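Local structure of putative acetyltransferase (Streptococcus mutans, 4E2A) at residues Glu39-Asn44 and Phe98-Gly103; Ala106-Val111 and Arg130-Lys135; Leu122-Glu127 and Ser157-Val162; Val162-Trp167 and Trp200-Ser205. The protein probably transfers an acyl group, most likely acetyl from acetyl-coenzyme A, to a still unidentified acceptor, as a member of the GNAT family of N-acetyltransferases. All blocks are in the same frame, centred on the assembly; numbering follows the deposited sequence.

From the N terminus, contact 1 closes a mostly helical excursion of 53 residues by pairing edge strand 38-42 with strand 94-101. Contact 2 follows in series and closes the 18-residue connection of hairpin 104-113/125-133; it touches contact 1 through backbone bonds of Ile99 to Ala106 and Gly107. Contact 3 crosses contact 2: Leu122-Glu127 lies in the chain between the segments of contact 2, and its partner Ser157-Val162 comes after both, closing 29 residues with helix 142-157. Contact 4 shares Val162 with contact 3 and closes 32 residues holding helix 171-179 and strand 183-192. With the Ile99 bonds, the four span six strands of one mixed sheet.

Contact 1: Glu39-Asn44 and Phe98-Gly103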
loop_
_atom_site.group_PDB
_atom_site.type_symbol
_atom_site.label_atom_id
_atom_site.label_comp_id
_atom_site.label_asym_id
_atom_site.label_seq_id
_atom_site.Cartn_x
_atom_site.Cartn_y
_atom_site.Cartn_z
ATOM N N GLU B 39 9.648 28.946 15.176
ATOM C CA GLU B 39 9.529 29.343 13.783
ATOM C C GLU B 39 9.109 28.157 12.919
ATOM O O GLU B 39 9.494 27.014 13.184
ATOM C CB GLU B 39 10.867 29.888 13.277
ATOM C CG GLU B 39 10.826 30.372 11.834
ATOM C CD GLU B 39 12.176 30.856 11.330
ATOM O OE1 GLU B 39 13.166 30.761 12.093
ATOM O OE2 GLU B 39 12.240 31.325 10.169
ATOM N N ILE B 40 8.315 28.429 11.893
ATOM C CA ILE B 40 7.929 27.407 10.933
ATOM C C ILE B 40 8.264 27.942 9.564
ATOM O O ILE B 40 7.824 29.029 9.203
ATOM C CB ILE B 40 6.409 27.096 10.980
ATOM C CG1 ILE B 40 6.020 26.534 12.351
ATOM C CG2 ILE B 40 6.016 26.088 9.865
ATOM C CD1 ILE B 40 4.520 26.364 12.539
ATOM N N ARG B 41 9.030 27.177 8.793
ATOM C CA ARG B 41 9.443 27.611 7.465
ATOM C C ARG B 41 9.858 26.406 6.619
ATOM O O ARG B 41 10.115 25.318 7.148
ATOM C CB ARG B 41 10.609 28.618 7.555
ATOM C CG ARG B 41 11.877 28.047 8.196
ATOM C CD ARG B 41 13.145 28.837 7.846
ATOM N NE ARG B 41 14.295 28.420 8.651
ATOM C CZ ARG B 41 15.078 27.377 8.384
ATOM N NH1 ARG B 41 14.845 26.630 7.315
ATOM N NH2 ARG B 41 16.096 27.080 9.189
ATOM N N LYS B 42 9.956 26.621 5.311
ATOM C CA LYS B 42 10.356 25.567 4.398
ATOM C C LYS B 42 11.779 25.124 4.705
ATOM O O LYS B 42 12.588 25.913 5.177
ATOM C CB LYS B 42 10.231 26.023 2.937
ATOM C CG LYS B 42 8.819 26.450 2.577
ATOM C CD LYS B 42 8.686 26.866 1.121
ATOM C CE LYS B 42 7.367 27.588 0.887
ATOM N NZ LYS B 42 7.278 28.172 -0.482
ATOM N N VAL B 43 12.060 23.848 4.447
ATOM C CA VAL B 43 13.401 23.311 4.523
ATOM C C VAL B 43 14.254 23.972 3.450
ATOM O O VAL B 43 13.859 24.059 2.284
ATOM C CB VAL B 43 13.418 21.765 4.295
ATOM C CG1 VAL B 43 14.851 21.234 4.372
ATOM C CG2 VAL B 43 12.545 21.061 5.318
ATOM N N ASN B 44 15.420 24.454 3.854
ATOM C CA ASN B 44 16.365 25.040 2.920
ATOM C C ASN B 44 17.012 23.963 2.052
ATOM O O ASN B 44 17.161 22.809 2.482
ATOM C CB ASN B 44 17.449 25.795 3.701
ATOM C CG ASN B 44 17.176 27.285 3.796
ATOM O OD1 ASN B 44 17.635 28.056 2.951
ATOM N ND2 ASN B 44 16.436 27.702 4.823
ATOM N N PHE B 98 10.102 22.660 8.329
ATOM C CA PHE B 98 10.592 22.426 9.680
ATOM C C PHE B 98 9.776 23.292 10.629
ATOM O O PHE B 98 9.352 24.407 10.276
ATOM C CB PHE B 98 12.059 22.862 9.852
ATOM C CG PHE B 98 13.085 21.893 9.300
ATOM C CD1 PHE B 98 12.887 20.533 9.348
ATOM C CD2 PHE B 98 14.259 22.366 8.740
ATOM C CE1 PHE B 98 13.847 19.648 8.844
ATOM C CE2 PHE B 98 15.218 21.494 8.218
ATOM C CZ PHE B 98 15.007 20.132 8.275
ATOM N N ILE B 99 9.558 22.787 11.836
ATOM C CA ILE B 99 9.223 23.674 12.936
ATOM C C ILE B 99 10.448 23.714 13.824
ATOM O O ILE B 99 11.036 22.674 14.151
ATOM C CB ILE B 99 7.961 23.274 13.722
ATOM C CG1 ILE B 99 7.673 24.313 14.815
ATOM C CG2 ILE B 99 8.098 21.893 14.326
ATOM C CD1 ILE B 99 6.269 24.214 15.396
ATOM N N LEU B 100 10.838 24.901 14.190
ATOM C CA LEU B 100 12.079 25.135 14.877
ATOM C C LEU B 100 11.876 25.748 16.244
ATOM O O LEU B 100 11.012 26.544 16.446
ATOM C CB LEU B 100 12.984 26.028 14.055
ATOM C CG LEU B 100 13.494 25.483 12.751
ATOM C CD1 LEU B 100 12.948 26.161 11.555
ATOM C CD2 LEU B 100 14.942 25.506 12.776
ATOM N N MET B 101 12.708 25.348 17.173
ATOM C CA MET B 101 12.704 25.891 18.508
ATOM C C MET B 101 14.082 26.452 18.838
ATOM O O MET B 101 15.064 25.758 18.862
ATOM C CB MET B 101 12.274 24.831 19.501
ATOM C CG MET B 101 12.541 25.201 20.894
ATOM S SD MET B 101 11.112 25.893 21.564
ATOM C CE MET B 101 10.615 24.523 22.473
ATOM N N SER B 102 14.128 27.757 19.007
ATOM C CA SER B 102 15.369 28.439 19.194
ATOM C C SER B 102 16.405 28.069 18.117
ATOM O O SER B 102 17.540 27.917 18.410
ATOM C CB SER B 102 15.923 28.167 20.588
ATOM O OG SER B 102 15.122 28.720 21.604
ATOM N N GLY B 103 15.996 27.976 16.876
ATOM C CA GLY B 103 16.886 27.716 15.754
ATOM C C GLY B 103 17.219 26.250 15.513
ATOM O O GLY B 103 17.884 25.913 14.526
#
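Strands 39-42 and 98-101 run antiparallel at 146°, their axes approaching to 4.7 Å, and this pairing fixes the N-terminal edge of the mixed sheet of the GNAT fold. Glu39 with Leu100 and Arg41 with Phe98 are hydrogen-bonded pairs, each joined by two backbone bonds; the shortest runs from Leu100 N to Glu39 O at 2.7 Å. Between them Ile40 and Ile99 form a non-hydrogen-bonded pair, in which CG1 of Ile40 lies 3.7 Å from CG1 of Ile99. Their two side chains slant across each other on the face that helix 142-157 covers through Leu146.

The other face carries Glu39, Arg41, Phe98 and Leu100. Arg41 has its CG between its own N and carbonyl carbon (chi1 62°) and then runs extended to NE. This brings the guanidinium over Leu100, whose CD1 sits below one face, off toward the rim, 3.9 Å from NE of Arg41. The polar end has its own partners: Arg41 NH1 makes a salt bridge with Glu47 and donates to Lys42 O at 3.2 Å, with the oxygen close to the guanidinium plane, whereas OE2 of Glu39 stands at the edge as a long ion pair only.

Beyond the end of the strand, Val43 lies over one face of the ring of Phe98, which also packs on Leu50, Leu51 and Ile54 of helix 48-63. The evidence for a CH-pi contact is direct: Val43 CG2 stands 3.8 Å from the centroid of the Phe98 ring and just 3° from its normal, while Val43 CG1 reaches 3.9 Å from Phe98 CE2 at the rim.

Contact 2: Ala106-Val111 and Arg130-Lys135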
loop_
_atom_site.group_PDB
_atom_site.type_symbol
_atom_site.label_atom_id
_atom_site.label_comp_id
_atom_site.label_asym_id
_atom_site.label_seq_id
_atom_site.Cartn_x
_atom_site.Cartn_y
_atom_site.Cartn_z
ATOM N N ALA B 106 12.861 20.887 15.386
ATOM C CA ALA B 106 12.126 20.075 16.365
ATOM C C ALA B 106 11.138 19.091 15.724
ATOM O O ALA B 106 10.665 18.156 16.376
ATOM C CB ALA B 106 11.395 20.972 17.353
ATOM N N GLY B 107 10.822 19.303 14.451
ATOM C CA GLY B 107 9.901 18.431 13.757
ATOM C C GLY B 107 9.710 18.862 12.313
ATOM O O GLY B 107 10.307 19.845 11.862
ATOM N N PHE B 108 8.890 18.115 11.581
ATOM C CA PHE B 108 8.697 18.397 10.163
ATOM C C PHE B 108 7.314 18.017 9.647
ATOM O O PHE B 108 6.576 17.235 10.267
ATOM C CB PHE B 108 9.833 17.784 9.326
ATOM C CG PHE B 108 9.730 16.295 9.165
ATOM C CD1 PHE B 108 9.107 15.750 8.042
ATOM C CD2 PHE B 108 10.233 15.443 10.136
ATOM C CE1 PHE B 108 9.000 14.375 7.887
ATOM C CE2 PHE B 108 10.131 14.049 9.995
ATOM C CZ PHE B 108 9.509 13.518 8.874
ATOM N N LEU B 109 6.978 18.585 8.486
ATOM C CA LEU B 109 5.640 18.541 7.953
ATOM C C LEU B 109 5.750 18.382 6.436
ATOM O O LEU B 109 6.468 19.142 5.799
ATOM C CB LEU B 109 4.885 19.844 8.296
ATOM C CG LEU B 109 3.662 20.126 7.411
ATOM C CD1 LEU B 109 2.552 19.104 7.669
ATOM C CD2 LEU B 109 3.150 21.601 7.531
ATOM N N LYS B 110 5.084 17.379 5.858
ATOM C CA LYS B 110 5.049 17.326 4.385
ATOM C C LYS B 110 3.629 17.427 3.860
ATOM O O LYS B 110 2.734 16.683 4.302
ATOM C CB LYS B 110 5.767 16.083 3.822
ATOM C CG LYS B 110 5.765 15.978 2.285
ATOM C CD LYS B 110 6.483 14.698 1.811
ATOM C CE LYS B 110 6.714 14.717 0.288
ATOM N NZ LYS B 110 5.574 14.155 -0.518
ATOM N N VAL B 111 3.416 18.354 2.925
ATOM C CA VAL B 111 2.095 18.514 2.295
ATOM C C VAL B 111 2.143 18.336 0.768
ATOM O O VAL B 111 3.147 18.623 0.150
ATOM C CB VAL B 111 1.426 19.863 2.684
ATOM C CG1 VAL B 111 1.059 19.843 4.187
ATOM C CG2 VAL B 111 2.341 21.021 2.367
ATOM N N ARG B 130 2.778 13.884 6.054
ATOM C CA ARG B 130 3.684 13.588 7.160
ATOM C C ARG B 130 3.712 14.683 8.222
ATOM O O ARG B 130 3.823 15.869 7.903
ATOM C CB ARG B 130 5.134 13.426 6.654
ATOM C CG ARG B 130 5.438 12.147 5.909
ATOM C CD ARG B 130 6.908 12.119 5.428
ATOM N NE ARG B 130 7.086 10.983 4.545
ATOM C CZ ARG B 130 7.929 10.942 3.522
ATOM N NH1 ARG B 130 8.701 11.994 3.243
ATOM N NH2 ARG B 130 7.999 9.836 2.780
ATOM N N LEU B 131 3.664 14.283 9.490
ATOM C CA LEU B 131 3.888 15.241 10.572
ATOM C C LEU B 131 4.486 14.515 11.784
ATOM O O LEU B 131 3.812 13.694 12.406
ATOM C CB LEU B 131 2.569 15.977 10.936
ATOM C CG LEU B 131 2.664 17.299 11.750
ATOM C CD1 LEU B 131 1.323 18.042 11.875
ATOM C CD2 LEU B 131 3.233 17.048 13.144
ATOM N N TYR B 132 5.755 14.821 12.089
ATOM C CA TYR B 132 6.493 14.237 13.190
ATOM C C TYR B 132 7.106 15.304 14.086
ATOM O O TYR B 132 7.623 16.316 13.604
ATOM C CB TYR B 132 7.649 13.361 12.663
ATOM C CG TYR B 132 7.237 12.061 12.002
ATOM C CD1 TYR B 132 7.149 10.877 12.731
ATOM C CD2 TYR B 132 6.951 12.019 10.641
ATOM C CE1 TYR B 132 6.795 9.697 12.115
ATOM C CE2 TYR B 132 6.597 10.852 10.026
ATOM C CZ TYR B 132 6.518 9.694 10.761
ATOM O OH TYR B 132 6.166 8.524 10.139
ATOM N N ILE B 133 7.068 15.067 15.392
ATOM C CA ILE B 133 7.776 15.919 16.344
ATOM C C ILE B 133 8.776 15.038 17.082
ATOM O O ILE B 133 8.403 13.968 17.588
ATOM C CB ILE B 133 6.812 16.574 17.380
ATOM C CG1 ILE B 133 5.720 17.409 16.690
ATOM C CG2 ILE B 133 7.604 17.406 18.421
ATOM C CD1 ILE B 133 6.221 18.670 15.956
ATOM N N LEU B 134 10.039 15.461 17.106
ATOM C CA LEU B 134 11.057 14.822 17.961
ATOM C C LEU B 134 10.599 14.647 19.424
ATOM O O LEU B 134 10.078 15.586 20.055
ATOM C CB LEU B 134 12.361 15.630 17.945
ATOM C CG LEU B 134 13.356 15.439 16.796
ATOM C CD1 LEU B 134 14.464 16.459 16.920
ATOM C CD2 LEU B 134 13.934 14.013 16.756
ATOM N N LYS B 135 10.809 13.451 19.969
ATOM C CA LYS B 135 10.410 13.168 21.346
ATOM C C LYS B 135 10.946 14.197 22.344
ATOM O O LYS B 135 10.252 14.558 23.294
ATOM C CB LYS B 135 10.863 11.767 21.766
ATOM C CG LYS B 135 9.725 10.931 22.306
ATOM C CD LYS B 135 9.508 9.673 21.478
ATOM C CE LYS B 135 10.535 8.605 21.833
ATOM N NZ LYS B 135 10.085 7.230 21.456
#
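Arg130 O accepts the shortest polar bond between the two strands, from Lys110 N at 2.8 Å, and the CA of Leu109 leans on the same oxygen at 3.2 Å from Arg130 O. These strands, 106-111 and 130-133, form an antiparallel beta hairpin in the middle of the GNAT sheet, their directions 176° apart. Phe108 and Tyr132 exchange a backbone bond in each direction. At the far end Ala106 O accepts from Leu134 N. Ala106 and Gly107 together face Ile99 of the adjoining strand 94-101, a classic beta bulge. Gly107 is also pressed closely against the hairpin partner, its CA 3.1 Å from Tyr132 O.

On the face toward helix 48-63, the Phe108 and Tyr132 side chains run side by side in the same direction. Their ring planes are only 19° apart, but the centroids are 5.4 Å apart, which indicates slid rings with little overlap; the touch is made by CZ of Phe108 and CD2 of Tyr132 at 3.5 Å. A chi1 of 75° turns the Phe108 ring toward the facing strand, where it meets Tyr132.

Arg130 brings its CD to the edge of the Phe108 ring at CE1, near the plane, while its NH1 forms a salt bridge with Glu88. Lys110 is drawn elsewhere, NZ bonding to Gln129, yet the two side chains still cross: CB of Lys110 lies 3.9 Å from CB of Arg130, and CD of Lys110 approaches the guanidinium, 3.8 Å from NH1 of Arg130.

Contact 3: Leu122-Glu127 and Ser157-Val162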
loop_
_atom_site.group_PDB
_atom_site.type_symbol
_atom_site.label_atom_id
_atom_site.label_comp_id
_atom_site.label_asym_id
_atom_site.label_seq_id
_atom_site.Cartn_x
_atom_site.Cartn_y
_atom_site.Cartn_z
ATOM N N LEU B 122 -9.664 12.849 -4.434
ATOM C CA LEU B 122 -10.560 13.993 -4.523
ATOM C C LEU B 122 -10.090 14.943 -5.600
ATOM O O LEU B 122 -8.928 14.925 -5.988
ATOM C CB LEU B 122 -10.603 14.755 -3.190
ATOM C CG LEU B 122 -11.115 14.009 -1.967
ATOM C CD1 LEU B 122 -10.859 14.828 -0.686
ATOM C CD2 LEU B 122 -12.617 13.682 -2.156
ATOM N N GLU B 123 -10.990 15.797 -6.063
ATOM C CA GLU B 123 -10.609 16.834 -6.998
ATOM C C GLU B 123 -10.263 18.118 -6.240
ATOM O O GLU B 123 -10.844 18.402 -5.192
ATOM C CB GLU B 123 -11.744 17.084 -7.996
ATOM C CG GLU B 123 -12.059 15.888 -8.891
ATOM C CD GLU B 123 -13.424 15.995 -9.564
ATOM O OE1 GLU B 123 -14.027 14.936 -9.862
ATOM O OE2 GLU B 123 -13.894 17.135 -9.794
ATOM N N ASP B 124 -9.321 18.898 -6.768
ATOM C CA ASP B 124 -9.000 20.183 -6.161
ATOM C C ASP B 124 -8.662 20.036 -4.691
ATOM O O ASP B 124 -9.163 20.818 -3.857
ATOM C CB ASP B 124 -10.180 21.149 -6.285
ATOM C CG ASP B 124 -10.132 21.959 -7.550
ATOM O OD1 ASP B 124 -11.207 22.188 -8.151
ATOM O OD2 ASP B 124 -9.015 22.363 -7.941
ATOM N N ALA B 125 -7.816 19.046 -4.394
ATOM C CA ALA B 125 -7.501 18.645 -3.020
ATOM C C ALA B 125 -6.031 18.854 -2.626
ATOM O O ALA B 125 -5.151 18.929 -3.487
ATOM C CB ALA B 125 -7.906 17.202 -2.789
ATOM N N PHE B 126 -5.808 18.913 -1.307
ATOM C CA PHE B 126 -4.531 19.192 -0.648
ATOM C C PHE B 126 -4.359 18.128 0.464
ATOM O O PHE B 126 -5.252 17.934 1.284
ATOM C CB PHE B 126 -4.633 20.614 -0.058
ATOM C CG PHE B 126 -3.394 21.129 0.637
ATOM C CD1 PHE B 126 -2.653 22.174 0.078
ATOM C CD2 PHE B 126 -3.031 20.662 1.883
ATOM C CE1 PHE B 126 -1.535 22.698 0.720
ATOM C CE2 PHE B 126 -1.905 21.186 2.550
ATOM C CZ PHE B 126 -1.160 22.200 1.966
ATOM N N GLU B 127 -3.210 17.457 0.484
ATOM C CA GLU B 127 -2.964 16.319 1.364
ATOM C C GLU B 127 -1.967 16.664 2.469
ATOM O O GLU B 127 -0.925 17.232 2.205
ATOM C CB GLU B 127 -2.413 15.127 0.557
ATOM C CG GLU B 127 -1.968 13.944 1.424
ATOM C CD GLU B 127 -1.246 12.842 0.635
ATOM O OE1 GLU B 127 -0.947 13.031 -0.554
ATOM O OE2 GLU B 127 -0.971 11.777 1.218
ATOM N N SER B 157 -4.265 27.903 -0.208
ATOM C CA SER B 157 -4.001 27.254 -1.491
ATOM C C SER B 157 -5.127 27.502 -2.489
ATOM O O SER B 157 -4.941 27.390 -3.702
ATOM C CB SER B 157 -3.844 25.753 -1.306
ATOM O OG SER B 157 -5.095 25.139 -1.031
ATOM N N GLY B 158 -6.306 27.809 -1.964
ATOM C CA GLY B 158 -7.468 28.038 -2.795
ATOM C C GLY B 158 -8.091 26.757 -3.311
ATOM O O GLY B 158 -9.013 26.805 -4.113
ATOM N N LEU B 159 -7.589 25.607 -2.862
ATOM C CA LEU B 159 -8.181 24.326 -3.239
ATOM C C LEU B 159 -9.479 24.096 -2.450
ATOM O O LEU B 159 -9.830 24.895 -1.581
ATOM C CB LEU B 159 -7.173 23.186 -3.050
ATOM C CG LEU B 159 -5.920 23.364 -3.915
ATOM C CD1 LEU B 159 -4.794 22.438 -3.487
ATOM C CD2 LEU B 159 -6.269 23.162 -5.389
ATOM N N SER B 160 -10.203 23.027 -2.775
ATOM C CA SER B 160 -11.516 22.793 -2.184
ATOM C C SER B 160 -11.491 21.913 -0.935
ATOM O O SER B 160 -12.340 22.065 -0.071
ATOM C CB SER B 160 -12.489 22.221 -3.216
ATOM O OG SER B 160 -12.726 23.171 -4.242
ATOM N N TRP B 161 -10.505 21.017 -0.841
ATOM C CA TRP B 161 -10.450 20.040 0.249
ATOM C C TRP B 161 -9.021 19.843 0.785
ATOM O O TRP B 161 -8.037 19.940 0.048
ATOM C CB TRP B 161 -11.042 18.681 -0.189
ATOM C CG TRP B 161 -12.413 18.776 -0.760
ATOM C CD1 TRP B 161 -12.747 18.844 -2.079
ATOM C CD2 TRP B 161 -13.650 18.835 -0.031
ATOM N NE1 TRP B 161 -14.116 18.938 -2.220
ATOM C CE2 TRP B 161 -14.689 18.937 -0.981
ATOM C CE3 TRP B 161 -13.971 18.815 1.330
ATOM C CZ2 TRP B 161 -16.033 19.018 -0.608
ATOM C CZ3 TRP B 161 -15.316 18.898 1.692
ATOM C CH2 TRP B 161 -16.321 18.992 0.726
ATOM N N VAL B 162 -8.929 19.606 2.084
ATOM C CA VAL B 162 -7.706 19.093 2.687
ATOM C C VAL B 162 -8.082 17.736 3.266
ATOM O O VAL B 162 -9.162 17.570 3.842
ATOM C CB VAL B 162 -7.153 20.064 3.763
ATOM C CG1 VAL B 162 -8.180 20.306 4.850
ATOM C CG2 VAL B 162 -5.842 19.539 4.375
#
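The return of a beta-alpha-beta unit is what brings Leu122-Glu127 beside Ser157-Val162: strand 125-133, helix 142-157 and strand 161-167 follow one another, and the two strands start side by side. Asp124 O is the junction just ahead of the first bridge. It takes a bond from Ser160 N at 2.7 Å and a second, weak one from Trp161 N, so a single carbonyl receives both amides. CB of Leu159 also presses on it, 3.2 Å from Asp124 O.

The parallel register then sets in, Ala125 with Trp161 and Phe126 with Val162. Phe126 N donates to Trp161 O at 2.8 Å, though the N-H...O angle is only 133°, so the bond is bent. The pairing places the two strands next to each other at the centre of the GNAT sheet, the parallel neighbours between its antiparallel flanks.

Ser157 makes an ST turn: its OG accepts from Leu159 N at 3.1 Å, across Gly158, which leaves the helical conformation with a positive phi of 77°, and OG is further hydrogen-bonded to Ala154 O. The turn swings Leu159 inward. Leu159 CD1 meets the Phe126 ring at the edge, near the plane, and lies 3.9 Å from Phe126 CB. With chi1 at -178°, the Phe126 ring is carried opposite its own N, where its CD2 slants against CG2 of Val162 and Phe126 CD1 reaches Ser157; Val111 and Trp113 of strand 104-113 also pack on it.

On the reverse face Leu122 crosses Trp161 at about a right angle, its CD1 3.9 Å from Trp161 CB. The indole meets Glu123 O in plane at its edge, CD1 of Trp161 being 3.7 Å from that oxygen.

Contact 4: Val162-Trp167 and Trp200-Ser205; sequences VWLGVW and WLLKKS
Val166 and Leu202 slant across each other, CG1 of Val166 resting 3.7 Å from CD1 of Leu202, and that same CD1 also meets CD1 of Leu164 at 4.1 Å. One leucine methyl is therefore shared by two side chains of the facing strand. With chi1 at 63°, Val166 points CG1 across the strand gap at this methyl; CG1 also touches CB of Trp200. At the other end of the same face Val162 and Lys204 lie side by side and point the same way, with Val162 CG1 at 3.6 Å from Lys204 CB.

On the reverse face Trp163 and Leu201 likewise run alongside each other, and CD1 of Leu201 meets CZ3 of Trp163 at 3.8 Å. That methyl also packs on Gly165, its CA 3.9 Å from Leu201 CD1. The indole NE1 of Trp163 is bonded to Gln117.

The backbones supporting this are antiparallel at 162°. Three hydrogen-bonded pairs, Val162-Lys204, Leu164-Leu202 and Val166-Trp200, each carry two bonds; Leu202 N to Leu164 O is nearly straight, at 172°.

In the GNAT sheet, strand 161-167 sits between its parallel neighbour 125-133 and strand 195-205, which in turn pairs with 183-192. Helix 171-179 covers the Leu164, Val166 and Leu202 face through Tyr177 and Ala173.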
loop_
_atom_site.group_PDB
_atom_site.type_symbol
_atom_site.label_atom_id
_atom_site.label_comp_id
_atom_site.label_asym_id
_atom_site.label_seq_id
_atom_site.Cartn_x
_atom_site.Cartn_y
_atom_site.Cartn_z
ATOM N N VAL B 162 -8.929 19.606 2.084
ATOM C CA VAL B 162 -7.706 19.093 2.687
ATOM C C VAL B 162 -8.082 17.736 3.266
ATOM O O VAL B 162 -9.162 17.570 3.842
ATOM C CB VAL B 162 -7.153 20.064 3.763
ATOM C CG1 VAL B 162 -8.180 20.306 4.850
ATOM C CG2 VAL B 162 -5.842 19.539 4.375
ATOM N N TRP B 163 -7.224 16.745 3.054
ATOM C CA TRP B 163 -7.490 15.395 3.514
ATOM C C TRP B 163 -6.267 14.708 4.126
ATOM O O TRP B 163 -5.122 15.115 3.919
ATOM C CB TRP B 163 -8.055 14.541 2.368
ATOM C CG TRP B 163 -7.063 14.226 1.299
ATOM C CD1 TRP B 163 -6.693 15.030 0.268
ATOM C CD2 TRP B 163 -6.307 13.013 1.157
ATOM N NE1 TRP B 163 -5.776 14.389 -0.521
ATOM C CE2 TRP B 163 -5.516 13.163 0.000
ATOM C CE3 TRP B 163 -6.234 11.826 1.884
ATOM C CZ2 TRP B 163 -4.645 12.154 -0.441
ATOM C CZ3 TRP B 163 -5.367 10.829 1.447
ATOM C CH2 TRP B 163 -4.581 11.004 0.301
ATOM N N LEU B 164 -6.526 13.650 4.883
ATOM C CA LEU B 164 -5.462 12.838 5.436
ATOM C C LEU B 164 -5.996 11.428 5.688
ATOM O O LEU B 164 -7.201 11.202 5.669
ATOM C CB LEU B 164 -4.914 13.478 6.717
ATOM C CG LEU B 164 -5.928 13.900 7.787
ATOM C CD1 LEU B 164 -6.327 12.684 8.576
ATOM C CD2 LEU B 164 -5.307 14.940 8.719
ATOM N N GLY B 165 -5.091 10.479 5.885
ATOM C CA GLY B 165 -5.476 9.115 6.179
ATOM C C GLY B 165 -5.258 8.802 7.640
ATOM O O GLY B 165 -4.311 9.287 8.241
ATOM N N VAL B 166 -6.144 7.993 8.215
ATOM C CA VAL B 166 -5.993 7.569 9.598
ATOM C C VAL B 166 -6.370 6.092 9.724
ATOM O O VAL B 166 -7.297 5.619 9.068
ATOM C CB VAL B 166 -6.866 8.418 10.565
ATOM C CG1 VAL B 166 -8.348 8.228 10.252
ATOM C CG2 VAL B 166 -6.575 8.053 12.021
ATOM N N TRP B 167 -5.635 5.376 10.566
ATOM C CA TRP B 167 -5.858 3.955 10.796
ATOM C C TRP B 167 -7.214 3.723 11.466
ATOM O O TRP B 167 -7.524 4.347 12.482
ATOM C CB TRP B 167 -4.741 3.408 11.688
ATOM C CG TRP B 167 -4.800 1.927 11.908
ATOM C CD1 TRP B 167 -5.404 0.997 11.102
ATOM C CD2 TRP B 167 -4.250 1.202 13.014
ATOM N NE1 TRP B 167 -5.247 -0.259 11.632
ATOM C CE2 TRP B 167 -4.550 -0.160 12.819
ATOM C CE3 TRP B 167 -3.536 1.570 14.167
ATOM C CZ2 TRP B 167 -4.161 -1.153 13.710
ATOM C CZ3 TRP B 167 -3.142 0.592 15.051
ATOM C CH2 TRP B 167 -3.454 -0.758 14.820
ATOM N N TRP B 200 -9.027 4.826 6.976
ATOM C CA TRP B 200 -10.078 5.768 6.618
ATOM C C TRP B 200 -9.451 7.029 6.052
ATOM O O TRP B 200 -8.425 7.495 6.549
ATOM C CB TRP B 200 -10.908 6.173 7.837
ATOM C CG TRP B 200 -11.690 5.084 8.491
ATOM C CD1 TRP B 200 -11.826 3.790 8.074
ATOM C CD2 TRP B 200 -12.455 5.203 9.698
ATOM N NE1 TRP B 200 -12.628 3.094 8.954
ATOM C CE2 TRP B 200 -13.026 3.936 9.950
ATOM C CE3 TRP B 200 -12.713 6.256 10.579
ATOM C CZ2 TRP B 200 -13.843 3.704 11.059
ATOM C CZ3 TRP B 200 -13.521 6.019 11.677
ATOM C CH2 TRP B 200 -14.074 4.753 11.908
ATOM N N LEU B 201 -10.088 7.592 5.030
ATOM C CA LEU B 201 -9.684 8.884 4.492
ATOM C C LEU B 201 -10.657 9.937 5.000
ATOM O O LEU B 201 -11.862 9.732 4.960
ATOM C CB LEU B 201 -9.656 8.859 2.961
ATOM C CG LEU B 201 -8.662 7.869 2.330
ATOM C CD1 LEU B 201 -7.298 7.946 2.990
ATOM C CD2 LEU B 201 -9.184 6.451 2.379
ATOM N N LEU B 202 -10.131 11.050 5.508
ATOM C CA LEU B 202 -10.977 12.088 6.077
ATOM C C LEU B 202 -10.692 13.377 5.336
ATOM O O LEU B 202 -9.528 13.686 5.056
ATOM C CB LEU B 202 -10.684 12.291 7.569
ATOM C CG LEU B 202 -10.394 11.073 8.448
ATOM C CD1 LEU B 202 -10.066 11.533 9.881
ATOM C CD2 LEU B 202 -11.581 10.115 8.446
ATOM N N LYS B 203 -11.752 14.123 5.022
ATOM C CA LYS B 203 -11.606 15.414 4.382
ATOM C C LYS B 203 -12.277 16.537 5.154
ATOM O O LYS B 203 -13.242 16.328 5.889
ATOM C CB LYS B 203 -12.154 15.378 2.954
ATOM C CG LYS B 203 -13.625 14.989 2.828
ATOM C CD LYS B 203 -14.005 14.955 1.340
ATOM C CE LYS B 203 -15.438 15.380 1.120
ATOM N NZ LYS B 203 -16.327 14.210 1.288
ATOM N N LYS B 204 -11.752 17.734 4.937
ATOM C CA LYS B 204 -12.282 18.960 5.498
ATOM C C LYS B 204 -12.506 19.971 4.381
ATOM O O LYS B 204 -11.593 20.305 3.619
ATOM C CB LYS B 204 -11.319 19.554 6.528
ATOM C CG LYS B 204 -11.770 20.913 7.080
ATOM C CD LYS B 204 -10.663 21.593 7.903
ATOM C CE LYS B 204 -11.222 22.652 8.868
ATOM N NZ LYS B 204 -10.905 24.019 8.429
ATOM N N SER B 205 -13.724 20.483 4.313
ATOM C CA SER B 205 -14.066 21.535 3.366
ATOM C C SER B 205 -13.220 22.787 3.558
ATOM O O SER B 205 -13.142 23.335 4.659
ATOM C CB SER B 205 -15.542 21.931 3.512
ATOM O OG SER B 205 -15.855 22.909 2.533
#